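Local coordinates for protein hypothetical dTDP-4-dehydrorhamnose 3,5-epimerase (Sulfolobus tokodaii, PDB 2B9U) that probably catalyses the 3,5-epimerization of dTDP-4-dehydro-6-deoxy-glucose to dTDP-4-dehydro-rhamnose, a step in the biosynthesis of dTDP-L-rhamnose, at residues A[78-82]-A[119-123]; A[95-99]-A[148-152]; A[144-149]-A[166-172]. One frame throughout, in Å; residues are numbered along the deposited sequence.

Contact 1: residues A[78-82]-A[119-123]; sequences GRILD and GFQAL
An antiparallel strand pair within the five-stranded sheet of the jelly-roll-like (cupin) barrel, this buried contact joins the start of strand 79-86 to the end of strand 116-122. The short strand axes approach to 4.6 Å, with their directions 148° apart. Leu81 and Gln121 form the hydrogen-bonded pair, Leu81 N to Gln121 O at 2.9 Å and Gln121 N to Leu81 O at 3.1 Å; Ile80 with Ala122 and Asp82 with Phe120 are the non-hydrogen-bonded pairs flanking it, CA to CA 4.5 and 4.3 Å respectively. Phi/psi stays extended through Ala122, but Leu123 turns to -86/-27 as the strand ends.

Ile80 (p, t), Asp82, Phe120 (chi1 p) and Ala122 share the face turned into the barrel, where Ile80 and Phe120 pack on Val128 of the opposing sheet. Ile80 CD1 lies 3.7 Å from Phe120 CB, and Asp82 OD1 is hydrogen-bonded to His118. On the other face Leu81 (t, p) meets Leu123 (m, t), CB to CD2 4.2 Å, while Gln121 reaches the backbone of Ile154. Arg79, salt-bridged to Glu101, lays its guanidinium over Leu123, NH2 to CD1 3.6 Å. The short bond from Leu123 N to Arg79 O, 2.7 Å, closes the ladder.

Contact 2: residues A[95-99]-A[148-152]; sequences GKYVK and SYIDW
Segment 95-99 leaves a turn, with Gly95 at phi/psi 90/-9, and enters strand 97-103, outermost in this chain's five-stranded jelly-roll sheet, in extended conformation; segment 148-152 ends a 3-10 turn at Tyr149 (-62/-24) and continues as extended loop. The backbones stand well apart, Tyr97 CA to Ile150 CA being 9.1 Å, so side chains span the gap. This is a loop packed over the outer face of a sheet, a surface contact in which Val85 and Val83 of the adjoining strand 79-86 lie beneath Tyr149 and Ile150 respectively.

Tyr149 (chi1 t) donates its OH to Gly95 O in a very short hydrogen bond of 2.4 Å, the acceptor near the ring plane. A CB on Gly95 would crowd this hydroxyl. The Tyr97 ring (chi1 p) receives the Ile150 methyl over one face: CD1 of Ile150 (m, m) is 3.9 Å from the Tyr97 ring centroid and 10° off the normal, a CH-pi contact. Lys99 (m, then extended) passes Ile150, CE to CG2 4.0 Å, and makes a weak hydrogen bond from NZ to Asp151 O, 3.4 Å. Water 1 accepts from Lys99 NZ and Asp151 N, 3.0 Å each, and hydrogen-bonds Tyr97 OH at 3.2 Å.

Contact 3: residues A[144-149]-A[166-172]; sequences CISYSY and CPSLEKA
The disulfide Cys144-Cys166 ties the C-terminal loop that follows helix 161-164 to the end of strand 142-144. Cys166 (chi1 m) points at segment 144-149, and its SG meets Cys144 SG (chi1 p) at 2.0 Å with chi3 -98°. The backbones come closest here, Cys166 CA lying 4.8 Å from Ser146 CA. Water 2 stands 2.5 Å from Cys166 O, which it donates to, and makes a weak hydrogen bond to Ser146 OG, 3.0 Å.

Pro167, extended at -69/152, sets its CD 3.4 Å from Cys144 O and accepts the backbone bond between the segments, Ser146 N to Pro167 O at 2.9 Å; Ile145 CA adds a CA-H...O contact to the same oxygen, 3.2 Å. From Ser168 the chain turns, Ser168 O accepting from Lys171 N and Ala172 N, both 3.0 Å, with helical phi/psi at 169-171. Leu169 (t, p) packs its CD1 4.1 Å from Ile145 CD1 and its CD2 3.5 Å from Tyr149 CE1. The turn then returns Ala172 CB to within 3.4 Å of Ile145 CG2.

Across the 3-10 turn 147-149, Tyr149 N bonds to Ser146 O at 3.1 Å. Ile145 (p, t) pairs through its backbone with Leu60, and Leu169 touches Val87 and Phe94, so the cross-linked loops pack beside strand 57-63 and against Val85 on the outer face, near the end of strand 79-86.

Contact 1 is the buried member, a backbone ladder between two interior strands of the five-stranded sheet, whereas contact 2 lies at the surface and relies on side chains and a water, and contact 3 is partly buried and covalently fixed. Contacts 1 and 2 reach neighbouring strands of one sheet and meet at Trp152, whose indole lies against the backbone of Leu81 and Phe120. Contacts 2 and 3 share Ser148 and Tyr149: the Tyr149 ring has Leu169 beside it, and its hydroxyl reaches Gly95. Trp152 NE1 also probably hydrogen-bonds Tyr147 O. Contacts 1 and 3 do not touch, their nearest atoms being about 7 Å apart.

Contact 1: residues A[78-82]-A[119-123]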
loop_
_atom_site.group_PDB
_atom_site.type_symbol
_atom_site.label_atom_id
_atom_site.label_comp_id
_atom_site.label_asym_id
_atom_site.label_seq_id
_atom_site.Cartn_x
_atom_site.Cartn_y
_atom_site.Cartn_z
ATOM N N GLY A 78 -10.575 2.652 9.020
ATOM C CA GLY A 78 -10.910 3.884 9.737
ATOM C C GLY A 78 -11.365 5.031 8.844
ATOM O O GLY A 78 -11.842 4.821 7.709
ATOM N N ARG A 79 -11.176 6.243 9.359
ATOM C CA ARG A 79 -11.723 7.471 8.787
ATOM C C ARG A 79 -10.768 8.580 9.161
ATOM O O ARG A 79 -10.447 8.752 10.349
ATOM C CB ARG A 79 -13.073 7.830 9.433
ATOM C CG ARG A 79 -14.276 6.972 9.109
ATOM C CD ARG A 79 -15.516 7.521 9.851
ATOM N NE ARG A 79 -15.906 8.873 9.418
ATOM C CZ ARG A 79 -16.464 9.812 10.191
ATOM N NH1 ARG A 79 -16.681 9.603 11.488
ATOM N NH2 ARG A 79 -16.778 10.996 9.660
ATOM N N ILE A 80 -10.306 9.340 8.170
ATOM C CA ILE A 80 -9.487 10.515 8.466
ATOM C C ILE A 80 -10.050 11.764 7.774
ATOM O O ILE A 80 -10.723 11.656 6.751
ATOM C CB ILE A 80 -7.989 10.317 8.065
ATOM C CG1 ILE A 80 -7.820 10.351 6.530
ATOM C CG2 ILE A 80 -7.424 9.046 8.696
ATOM C CD1 ILE A 80 -6.356 10.456 6.059
ATOM N N LEU A 81 -9.788 12.936 8.346
ATOM C CA LEU A 81 -10.004 14.181 7.631
ATOM C C LEU A 81 -8.634 14.579 7.133
ATOM O O LEU A 81 -7.783 14.972 7.911
ATOM C CB LEU A 81 -10.579 15.285 8.534
ATOM C CG LEU A 81 -10.762 16.668 7.860
ATOM C CD1 LEU A 81 -11.741 16.590 6.676
ATOM C CD2 LEU A 81 -11.210 17.721 8.883
ATOM N N ASP A 82 -8.438 14.461 5.833
ATOM C CA ASP A 82 -7.160 14.696 5.211
ATOM C C ASP A 82 -7.081 16.106 4.632
ATOM O O ASP A 82 -8.051 16.594 4.046
ATOM C CB ASP A 82 -6.954 13.682 4.103
ATOM C CG ASP A 82 -5.520 13.517 3.764
ATOM O OD1 ASP A 82 -4.757 13.169 4.683
ATOM O OD2 ASP A 82 -5.159 13.766 2.602
ATOM N N GLY A 119 -1.549 16.943 6.166
ATOM C CA GLY A 119 -1.849 16.450 7.492
ATOM C C GLY A 119 -3.215 15.815 7.520
ATOM O O GLY A 119 -3.962 15.895 6.545
ATOM N N PHE A 120 -3.531 15.170 8.637
ATOM C CA PHE A 120 -4.872 14.644 8.855
ATOM C C PHE A 120 -5.156 14.509 10.336
ATOM O O PHE A 120 -4.228 14.434 11.143
ATOM C CB PHE A 120 -5.082 13.284 8.161
ATOM C CG PHE A 120 -4.192 12.176 8.679
ATOM C CD1 PHE A 120 -4.590 11.381 9.758
ATOM C CD2 PHE A 120 -2.975 11.906 8.070
ATOM C CE1 PHE A 120 -3.790 10.352 10.217
ATOM C CE2 PHE A 120 -2.159 10.869 8.536
ATOM C CZ PHE A 120 -2.560 10.095 9.600
ATOM N N GLN A 121 -6.441 14.485 10.676
ATOM C CA GLN A 121 -6.881 13.969 11.958
ATOM C C GLN A 121 -7.606 12.628 11.791
ATOM O O GLN A 121 -8.471 12.473 10.915
ATOM C CB GLN A 121 -7.763 14.967 12.710
ATOM C CG GLN A 121 -8.132 14.478 14.118
ATOM C CD GLN A 121 -8.822 15.527 14.952
ATOM O OE1 GLN A 121 -9.771 16.176 14.506
ATOM N NE2 GLN A 121 -8.363 15.687 16.178
ATOM N N ALA A 122 -7.227 11.656 12.619
ATOM C CA ALA A 122 -7.946 10.383 12.664
ATOM C C ALA A 122 -9.312 10.596 13.333
ATOM O O ALA A 122 -9.391 11.079 14.470
ATOM C CB ALA A 122 -7.114 9.316 13.384
ATOM N N LEU A 123 -10.379 10.269 12.595
ATOM C CA LEU A 123 -11.749 10.421 13.064
ATOM C C LEU A 123 -12.170 9.182 13.863
ATOM O O LEU A 123 -13.032 9.233 14.741
ATOM C CB LEU A 123 -12.698 10.690 11.867
ATOM C CG LEU A 123 -12.355 11.918 11.008
ATOM C CD1 LEU A 123 -13.328 12.103 9.866
ATOM C CD2 LEU A 123 -12.272 13.222 11.824
#

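Contact 2: residues A[95-99]-A[148-152]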
loop_
_atom_site.group_PDB
_atom_site.type_symbol
_atom_site.label_atom_id
_atom_site.label_comp_id
_atom_site.label_asym_id
_atom_site.label_seq_id
_atom_site.Cartn_x
_atom_site.Cartn_y
_atom_site.Cartn_z
ATOM N N GLY A 95 -1.464 29.395 1.039
ATOM C CA GLY A 95 -2.251 29.415 2.261
ATOM C C GLY A 95 -3.634 28.815 2.104
ATOM O O GLY A 95 -4.334 28.638 3.088
ATOM N N LYS A 96 -4.036 28.508 0.872
ATOM C CA LYS A 96 -5.318 27.833 0.631
ATOM C C LYS A 96 -5.159 26.321 0.798
ATOM O O LYS A 96 -4.048 25.777 0.702
ATOM C CB LYS A 96 -5.878 28.161 -0.761
ATOM C CG LYS A 96 -6.123 29.655 -1.022
ATOM C CD LYS A 96 -7.373 30.190 -0.324
ATOM C CE LYS A 96 -7.540 31.696 -0.564
ATOM N NZ LYS A 96 -7.266 32.077 -1.997
ATOM N N TYR A 97 -6.269 25.639 1.041
ATOM C CA TYR A 97 -6.193 24.227 1.389
ATOM C C TYR A 97 -7.364 23.417 0.877
ATOM O O TYR A 97 -8.466 23.950 0.662
ATOM C CB TYR A 97 -6.032 24.054 2.909
ATOM C CG TYR A 97 -7.186 24.601 3.720
ATOM C CD1 TYR A 97 -8.356 23.864 3.887
ATOM C CD2 TYR A 97 -7.107 25.859 4.327
ATOM C CE1 TYR A 97 -9.419 24.364 4.619
ATOM C CE2 TYR A 97 -8.172 26.364 5.065
ATOM C CZ TYR A 97 -9.322 25.602 5.212
ATOM O OH TYR A 97 -10.391 26.071 5.939
ATOM N N VAL A 98 -7.117 22.125 0.683
ATOM C CA VAL A 98 -8.156 21.167 0.333
ATOM C C VAL A 98 -8.362 20.220 1.521
ATOM O O VAL A 98 -7.395 19.775 2.152
ATOM C CB VAL A 98 -7.801 20.375 -0.977
ATOM C CG1 VAL A 98 -8.792 19.253 -1.242
ATOM C CG2 VAL A 98 -7.748 21.311 -2.175
ATOM N N LYS A 99 -9.630 19.956 1.831
ATOM C CA LYS A 99 -10.035 18.984 2.846
ATOM C C LYS A 99 -10.805 17.876 2.151
ATOM O O LYS A 99 -11.560 18.131 1.201
ATOM C CB LYS A 99 -10.944 19.635 3.898
ATOM C CG LYS A 99 -10.268 20.645 4.784
ATOM C CD LYS A 99 -11.157 20.972 5.962
ATOM C CE LYS A 99 -10.534 21.981 6.885
ATOM N NZ LYS A 99 -11.454 22.304 8.030
ATOM N N SER A 148 -2.395 23.822 13.840
ATOM C CA SER A 148 -3.349 24.842 14.308
ATOM C C SER A 148 -3.844 25.759 13.191
ATOM O O SER A 148 -4.756 26.566 13.394
ATOM C CB SER A 148 -2.733 25.697 15.411
ATOM O OG SER A 148 -1.622 26.451 14.945
ATOM N N TYR A 149 -3.219 25.645 12.023
ATOM C CA TYR A 149 -3.655 26.359 10.830
ATOM C C TYR A 149 -5.060 25.933 10.430
ATOM O O TYR A 149 -5.787 26.681 9.789
ATOM C CB TYR A 149 -2.683 26.101 9.688
ATOM C CG TYR A 149 -2.907 26.997 8.503
ATOM C CD1 TYR A 149 -2.554 28.351 8.547
ATOM C CD2 TYR A 149 -3.475 26.493 7.329
ATOM C CE1 TYR A 149 -2.770 29.173 7.460
ATOM C CE2 TYR A 149 -3.684 27.308 6.236
ATOM C CZ TYR A 149 -3.330 28.642 6.308
ATOM O OH TYR A 149 -3.533 29.436 5.218
ATOM N N ILE A 150 -5.433 24.730 10.860
ATOM C CA ILE A 150 -6.649 24.063 10.454
ATOM C C ILE A 150 -7.549 23.911 11.658
ATOM O O ILE A 150 -7.077 23.719 12.782
ATOM C CB ILE A 150 -6.314 22.654 9.852
ATOM C CG1 ILE A 150 -5.462 22.789 8.570
ATOM C CG2 ILE A 150 -7.570 21.821 9.614
ATOM C CD1 ILE A 150 -6.163 23.490 7.385
ATOM N N ASP A 151 -8.854 23.984 11.415
ATOM C CA ASP A 151 -9.852 23.742 12.440
ATOM C C ASP A 151 -10.263 22.270 12.329
ATOM O O ASP A 151 -10.931 21.867 11.385
ATOM C CB ASP A 151 -11.035 24.711 12.221
ATOM C CG ASP A 151 -12.092 24.628 13.310
ATOM O OD1 ASP A 151 -11.815 24.125 14.416
ATOM O OD2 ASP A 151 -13.221 25.079 13.055
ATOM N N TRP A 152 -9.799 21.466 13.283
ATOM C CA TRP A 152 -10.001 20.018 13.312
ATOM C C TRP A 152 -11.250 19.700 14.128
ATOM O O TRP A 152 -11.523 20.394 15.107
ATOM C CB TRP A 152 -8.784 19.341 13.953
ATOM C CG TRP A 152 -7.471 19.596 13.217
ATOM C CD1 TRP A 152 -6.448 20.412 13.614
ATOM C CD2 TRP A 152 -7.066 19.032 11.966
ATOM N NE1 TRP A 152 -5.438 20.396 12.690
ATOM C CE2 TRP A 152 -5.782 19.549 11.669
ATOM C CE3 TRP A 152 -7.659 18.133 11.068
ATOM C CZ2 TRP A 152 -5.079 19.195 10.513
ATOM C CZ3 TRP A 152 -6.958 17.784 9.918
ATOM C CH2 TRP A 152 -5.683 18.321 9.649
HETATM O O HOH W 1 -10.039 24.843 8.830
#

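Contact 3: residues A[144-149]-A[166-172]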
loop_
_atom_site.group_PDB
_atom_site.type_symbol
_atom_site.label_atom_id
_atom_site.label_comp_id
_atom_site.label_asym_id
_atom_site.label_seq_id
_atom_site.Cartn_x
_atom_site.Cartn_y
_atom_site.Cartn_z
ATOM N N CYS A 144 7.726 21.674 8.275
ATOM C CA CYS A 144 6.310 21.621 8.592
ATOM C C CYS A 144 5.738 22.981 8.949
ATOM O O CYS A 144 6.476 23.918 9.298
ATOM C CB CYS A 144 6.030 20.612 9.720
ATOM S SG CYS A 144 6.934 20.941 11.238
ATOM N N ILE A 145 4.417 23.085 8.838
ATOM C CA ILE A 145 3.666 24.225 9.359
ATOM C C ILE A 145 2.663 23.687 10.371
ATOM O O ILE A 145 2.253 22.532 10.276
ATOM C CB ILE A 145 2.981 25.054 8.240
ATOM C CG1 ILE A 145 1.945 24.213 7.475
ATOM C CG2 ILE A 145 4.045 25.622 7.273
ATOM C CD1 ILE A 145 0.897 25.014 6.739
ATOM N N SER A 146 2.287 24.516 11.343
ATOM C CA SER A 146 1.460 24.092 12.468
ATOM C C SER A 146 0.086 23.547 12.067
ATOM O O SER A 146 -0.610 24.129 11.209
ATOM C CB SER A 146 1.305 25.249 13.472
ATOM O OG SER A 146 0.434 24.914 14.542
ATOM N N TYR A 147 -0.279 22.434 12.707
ATOM C CA TYR A 147 -1.611 21.826 12.647
ATOM C C TYR A 147 -2.713 22.856 12.971
ATOM O O TYR A 147 -3.831 22.744 12.484
ATOM C CB TYR A 147 -1.690 20.666 13.667
ATOM C CG TYR A 147 -1.964 21.206 15.050
ATOM C CD1 TYR A 147 -0.944 21.808 15.787
ATOM C CD2 TYR A 147 -3.258 21.203 15.585
ATOM C CE1 TYR A 147 -1.186 22.361 17.043
ATOM C CE2 TYR A 147 -3.519 21.764 16.848
ATOM C CZ TYR A 147 -2.464 22.348 17.563
ATOM O OH TYR A 147 -2.679 22.921 18.799
ATOM N N SER A 148 -2.395 23.822 13.840
ATOM C CA SER A 148 -3.349 24.842 14.308
ATOM C C SER A 148 -3.844 25.759 13.191
ATOM O O SER A 148 -4.756 26.566 13.394
ATOM C CB SER A 148 -2.733 25.697 15.411
ATOM O OG SER A 148 -1.622 26.451 14.945
ATOM N N TYR A 149 -3.219 25.645 12.023
ATOM C CA TYR A 149 -3.655 26.359 10.830
ATOM C C TYR A 149 -5.060 25.933 10.430
ATOM O O TYR A 149 -5.787 26.681 9.789
ATOM C CB TYR A 149 -2.683 26.101 9.688
ATOM C CG TYR A 149 -2.907 26.997 8.503
ATOM C CD1 TYR A 149 -2.554 28.351 8.547
ATOM C CD2 TYR A 149 -3.475 26.493 7.329
ATOM C CE1 TYR A 149 -2.770 29.173 7.460
ATOM C CE2 TYR A 149 -3.684 27.308 6.236
ATOM C CZ TYR A 149 -3.330 28.642 6.308
ATOM O OH TYR A 149 -3.533 29.436 5.218
ATOM N N CYS A 166 6.185 22.828 15.158
ATOM C CA CYS A 166 6.032 23.340 13.801
ATOM C C CYS A 166 5.631 24.833 13.831
ATOM O O CYS A 166 4.761 25.230 14.608
ATOM C CB CYS A 166 5.006 22.490 13.022
ATOM S SG CYS A 166 5.521 20.750 12.684
ATOM N N PRO A 167 6.318 25.673 13.038
ATOM C CA PRO A 167 5.996 27.107 12.956
ATOM C C PRO A 167 4.664 27.398 12.268
ATOM O O PRO A 167 4.228 26.625 11.408
ATOM C CB PRO A 167 7.135 27.670 12.098
ATOM C CG PRO A 167 7.622 26.480 11.294
ATOM C CD PRO A 167 7.484 25.316 12.214
ATOM N N SER A 168 4.033 28.512 12.623
ATOM C CA SER A 168 2.850 28.965 11.896
ATOM C C SER A 168 3.199 29.220 10.426
ATOM O O SER A 168 4.370 29.409 10.077
ATOM C CB SER A 168 2.265 30.225 12.539
ATOM O OG SER A 168 3.171 31.309 12.437
ATOM N N LEU A 169 2.190 29.208 9.565
ATOM C CA LEU A 169 2.401 29.441 8.137
ATOM C C LEU A 169 3.283 30.658 7.819
ATOM O O LEU A 169 4.217 30.555 7.017
ATOM C CB LEU A 169 1.068 29.560 7.401
ATOM C CG LEU A 169 1.221 29.768 5.893
ATOM C CD1 LEU A 169 2.003 28.621 5.260
ATOM C CD2 LEU A 169 -0.127 29.917 5.256
ATOM N N GLU A 170 2.995 31.795 8.454
ATOM C CA GLU A 170 3.714 33.041 8.148
ATOM C C GLU A 170 5.165 33.092 8.641
ATOM O O GLU A 170 5.941 33.948 8.197
ATOM C CB GLU A 170 2.923 34.266 8.619
ATOM C CG GLU A 170 2.027 34.878 7.538
ATOM C CD GLU A 170 0.729 34.106 7.309
ATOM O OE1 GLU A 170 0.078 33.733 8.305
ATOM O OE2 GLU A 170 0.346 33.897 6.129
ATOM N N LYS A 171 5.532 32.167 9.531
ATOM C CA LYS A 171 6.914 32.046 10.010
ATOM C C LYS A 171 7.735 30.982 9.257
ATOM O O LYS A 171 8.945 31.140 9.057
ATOM C CB LYS A 171 6.942 31.758 11.515
ATOM C CG LYS A 171 6.372 32.873 12.396
ATOM C CD LYS A 171 7.344 34.045 12.568
ATOM C CE LYS A 171 6.999 34.876 13.802
ATOM N NZ LYS A 171 7.520 34.281 15.080
ATOM N N ALA A 172 7.063 29.917 8.828
ATOM C CA ALA A 172 7.695 28.751 8.207
ATOM C C ALA A 172 8.572 29.040 6.985
ATOM O O ALA A 172 8.347 30.011 6.254
ATOM C CB ALA A 172 6.629 27.741 7.836
HETATM O O HOH W 2 2.991 23.847 15.731
#